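Local atomic coordinates of synaptic vesicle glycoprotein 2C (Homo sapiens, PDB entry 5JLV), a protein that is a synaptic vesicle membrane glycoprotein whose luminal domain, a right-handed beta-helix of pentapeptide-repeat type, serves as a protein receptor for botulinum neurotoxin A. Residues C[53-61]-C[72-81]. Residues are numbered along the deposited sequence; the frame is centred on the assembly and turned at random.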
loop_
_atom_site.group_PDB
_atom_site.type_symbol
_atom_site.label_atom_id
_atom_site.label_comp_id
_atom_site.label_asym_id
_atom_site.label_seq_id
_atom_site.Cartn_x
_atom_site.Cartn_y
_atom_site.Cartn_z
ATOM N N ILE C 53 -25.497 18.335 -3.080
ATOM C CA ILE C 53 -25.452 18.387 -1.614
ATOM C C ILE C 53 -26.856 18.562 -1.035
ATOM O O ILE C 53 -27.468 19.623 -1.189
ATOM C CB ILE C 53 -24.568 19.566 -1.101
ATOM C CG1 ILE C 53 -23.242 19.680 -1.881
ATOM C CG2 ILE C 53 -24.345 19.467 0.403
ATOM C CD1 ILE C 53 -22.203 18.619 -1.552
ATOM N N GLY C 54 -27.364 17.526 -0.368
ATOM C CA GLY C 54 -28.700 17.584 0.247
ATOM C C GLY C 54 -29.834 17.586 -0.761
ATOM O O GLY C 54 -30.929 18.055 -0.473
ATOM N N VAL C 55 -29.566 17.052 -1.944
ATOM C CA VAL C 55 -30.524 17.049 -3.028
ATOM C C VAL C 55 -31.527 15.909 -2.863
ATOM O O VAL C 55 -31.161 14.797 -2.465
ATOM C CB VAL C 55 -29.802 16.918 -4.386
ATOM C CG1 VAL C 55 -30.789 16.783 -5.537
ATOM C CG2 VAL C 55 -28.877 18.105 -4.606
ATOM N N LYS C 56 -32.792 16.194 -3.151
ATOM C CA LYS C 56 -33.781 15.141 -3.355
ATOM C C LYS C 56 -34.054 14.964 -4.851
ATOM O O LYS C 56 -34.542 15.882 -5.515
ATOM C CB LYS C 56 -35.076 15.442 -2.592
ATOM C CG LYS C 56 -34.905 15.482 -1.078
ATOM C CD LYS C 56 -36.238 15.562 -0.349
ATOM C CE LYS C 56 -36.768 16.982 -0.318
ATOM N NZ LYS C 56 -37.911 17.113 0.625
ATOM N N PHE C 57 -33.706 13.788 -5.374
ATOM C CA PHE C 57 -34.035 13.409 -6.750
ATOM C C PHE C 57 -35.385 12.699 -6.783
ATOM O O PHE C 57 -35.627 11.765 -6.010
ATOM C CB PHE C 57 -32.969 12.485 -7.329
ATOM C CG PHE C 57 -31.607 13.106 -7.426
ATOM C CD1 PHE C 57 -31.265 13.902 -8.514
ATOM C CD2 PHE C 57 -30.646 12.871 -6.433
ATOM C CE1 PHE C 57 -29.993 14.467 -8.610
ATOM C CE2 PHE C 57 -29.383 13.436 -6.524
ATOM C CZ PHE C 57 -29.056 14.229 -7.614
ATOM N N LYS C 58 -36.268 13.140 -7.672
ATOM C CA LYS C 58 -37.595 12.538 -7.782
ATOM C C LYS C 58 -37.924 12.347 -9.255
ATOM O O LYS C 58 -38.094 13.334 -9.990
ATOM C CB LYS C 58 -38.656 13.425 -7.110
ATOM C CG LYS C 58 -38.394 13.758 -5.645
ATOM C CD LYS C 58 -39.416 14.760 -5.106
ATOM C CE LYS C 58 -39.049 15.183 -3.687
ATOM N NZ LYS C 58 -40.146 15.897 -2.989
ATOM N N SER C 59 -38.001 11.086 -9.683
ATOM C CA SER C 59 -38.247 10.753 -11.095
ATOM C C SER C 59 -37.254 11.495 -11.994
ATOM O O SER C 59 -37.634 12.270 -12.868
ATOM C CB SER C 59 -39.697 11.073 -11.499
ATOM O OG SER C 59 -40.612 10.623 -10.519
ATOM N N VAL C 60 -35.975 11.271 -11.731
ATOM C CA VAL C 60 -34.908 11.857 -12.514
ATOM C C VAL C 60 -34.142 10.712 -13.139
ATOM O O VAL C 60 -33.781 9.758 -12.446
ATOM C CB VAL C 60 -33.958 12.709 -11.634
ATOM C CG1 VAL C 60 -32.697 13.108 -12.407
ATOM C CG2 VAL C 60 -34.674 13.951 -11.114
ATOM N N THR C 61 -33.927 10.785 -14.449
ATOM C CA THR C 61 -33.017 9.864 -15.116
ATOM C C THR C 61 -31.839 10.607 -15.750
ATOM O O THR C 61 -32.027 11.594 -16.462
ATOM C CB THR C 61 -33.736 9.009 -16.174
ATOM O OG1 THR C 61 -34.709 8.187 -15.522
ATOM C CG2 THR C 61 -32.748 8.110 -16.906
ATOM N N PHE C 72 -21.648 13.411 -4.360
ATOM C CA PHE C 72 -23.047 13.279 -3.966
ATOM C C PHE C 72 -23.069 13.131 -2.456
ATOM O O PHE C 72 -22.482 12.188 -1.911
ATOM C CB PHE C 72 -23.689 12.055 -4.625
ATOM C CG PHE C 72 -23.877 12.182 -6.124
ATOM C CD1 PHE C 72 -22.821 11.907 -7.008
ATOM C CD2 PHE C 72 -25.109 12.550 -6.656
ATOM C CE1 PHE C 72 -23.002 12.009 -8.388
ATOM C CE2 PHE C 72 -25.290 12.653 -8.038
ATOM C CZ PHE C 72 -24.239 12.385 -8.900
ATOM N N GLU C 73 -23.711 14.079 -1.771
ATOM C CA GLU C 73 -23.649 14.130 -0.315
ATOM C C GLU C 73 -25.006 14.416 0.314
ATOM O O GLU C 73 -25.657 15.413 -0.022
ATOM C CB GLU C 73 -22.636 15.180 0.128
ATOM C CG GLU C 73 -22.433 15.262 1.619
ATOM C CD GLU C 73 -21.288 16.177 1.978
ATOM O OE1 GLU C 73 -21.551 17.346 2.325
ATOM O OE2 GLU C 73 -20.124 15.735 1.889
ATOM N N ASP C 74 -25.420 13.535 1.229
ATOM C CA ASP C 74 -26.723 13.636 1.907
ATOM C C ASP C 74 -27.873 13.751 0.910
ATOM O O ASP C 74 -28.730 14.628 1.039
ATOM C CB ASP C 74 -26.752 14.810 2.905
ATOM C CG ASP C 74 -25.898 14.553 4.141
ATOM O OD1 ASP C 74 -25.830 13.389 4.592
ATOM O OD2 ASP C 74 -25.304 15.521 4.671
ATOM N N VAL C 75 -27.881 12.870 -0.086
ATOM C CA VAL C 75 -28.935 12.876 -1.090
ATOM C C VAL C 75 -29.900 11.705 -0.903
ATOM O O VAL C 75 -29.501 10.609 -0.463
ATOM C CB VAL C 75 -28.395 12.952 -2.549
ATOM C CG1 VAL C 75 -27.198 13.894 -2.649
ATOM C CG2 VAL C 75 -28.043 11.586 -3.089
ATOM N N THR C 76 -31.177 11.962 -1.179
ATOM C CA THR C 76 -32.173 10.904 -1.281
ATOM C C THR C 76 -32.739 10.898 -2.694
ATOM O O THR C 76 -32.629 11.898 -3.412
ATOM C CB THR C 76 -33.314 11.071 -0.266
ATOM O OG1 THR C 76 -33.934 12.346 -0.455
ATOM C CG2 THR C 76 -32.788 10.958 1.159
ATOM N N SER C 77 -33.333 9.775 -3.093
ATOM C CA SER C 77 -33.811 9.603 -4.468
ATOM C C SER C 77 -34.984 8.625 -4.582
ATOM O O SER C 77 -34.973 7.543 -3.995
ATOM C CB SER C 77 -32.665 9.176 -5.389
ATOM O OG SER C 77 -32.023 8.003 -4.915
ATOM N N VAL C 78 -35.999 9.029 -5.338
ATOM C CA VAL C 78 -37.158 8.187 -5.610
ATOM C C VAL C 78 -37.344 8.108 -7.141
ATOM O O VAL C 78 -37.242 9.132 -7.855
ATOM C CB VAL C 78 -38.428 8.728 -4.903
ATOM C CG1 VAL C 78 -39.608 7.772 -5.070
ATOM C CG2 VAL C 78 -38.151 8.961 -3.418
ATOM N N ASN C 79 -37.562 6.894 -7.641
ATOM C CA ASN C 79 -37.760 6.669 -9.070
ATOM C C ASN C 79 -36.636 7.351 -9.867
ATOM O O ASN C 79 -36.869 8.009 -10.894
ATOM C CB ASN C 79 -39.164 7.149 -9.514
ATOM C CG ASN C 79 -39.509 6.735 -10.940
ATOM O OD1 ASN C 79 -39.149 5.647 -11.398
ATOM N ND2 ASN C 79 -40.205 7.620 -11.656
ATOM N N THR C 80 -35.416 7.189 -9.364
ATOM C CA THR C 80 -34.250 7.827 -9.941
ATOM C C THR C 80 -33.270 6.782 -10.470
ATOM O O THR C 80 -32.942 5.812 -9.781
ATOM C CB THR C 80 -33.580 8.767 -8.924
ATOM O OG1 THR C 80 -34.488 9.841 -8.601
ATOM C CG2 THR C 80 -32.301 9.343 -9.486
ATOM N N TYR C 81 -32.819 6.977 -11.703
ATOM C CA TYR C 81 -31.913 6.023 -12.340
ATOM C C TYR C 81 -30.767 6.702 -13.076
ATOM O O TYR C 81 -30.948 7.735 -13.727
ATOM C CB TYR C 81 -32.658 5.185 -13.349
ATOM C CG TYR C 81 -33.650 4.191 -12.793
ATOM C CD1 TYR C 81 -33.231 2.932 -12.360
ATOM C CD2 TYR C 81 -35.014 4.474 -12.781
ATOM C CE1 TYR C 81 -34.145 1.995 -11.893
ATOM C CE2 TYR C 81 -35.929 3.550 -12.316
ATOM C CZ TYR C 81 -35.489 2.311 -11.875
ATOM O OH TYR C 81 -36.397 1.374 -11.430
HETATM O O HOH W 1 -35.884 11.842 -3.257
HETATM O O HOH W 2 -36.549 7.801 -13.666
#
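Phe57 packs against Val75, Phe72 and Thr80 on the inner side of two successive coils, whose residues stack in register from Ile53 over Glu73 to Thr61 over Tyr81, as in the quadrilateral beta-helix of pentapeptide-repeat proteins. With CG beside the backbone N (chi1 -62°), the ring swings back along the strand toward Val75 and Phe72: CE2 comes 4.1 Å from Val75 CB near the ring plane, CZ meets the edge of the Phe72 ring, and Val55 CG1 of its own coil sits over the ring centre. Phe72 belongs to an aromatic column between Phe52 and Phe92. At the other end of Phe57, CB packs 3.3 Å from Thr80 OG1. That hydroxyl donates to Val78 O of its own coil from well above the carbonyl plane, while Ser59 N reaches the same oxygen across the coils at 2.8 Å, so two donors grip it. Ser77 OG, also turned inward, bonds Asp96 and Lys101. The axes of strands 56-58 and 76-78 run parallel to within 8°, joined by Phe57 N to Thr76 O and Val78 N to Phe57 O; Gly54 N to Glu73 O (2.7 Å) and Tyr81 N to Val60 O continue the bonding round the corners.

The outer side is looser. Lys56 lies alongside Thr76, CG 3.3 Å from OG1, before its chain bends at chi3 and leads the amine away; Ile53 lies alongside Glu73 more closely, Ile53 CD1 3.9 Å from Glu73 CB. Water 1 donates to Phe57 O. At the corner, Asn79 ND2 makes a weak bond to Ser59 OG (3.2 Å), and water 2 links Asn79 O with Thr61 OG1. The cohesion of neighbouring coils thus probably rests mainly on backbone bonds and inward packing, whereas the outer face adds side-by-side contacts and weak or water-mediated links.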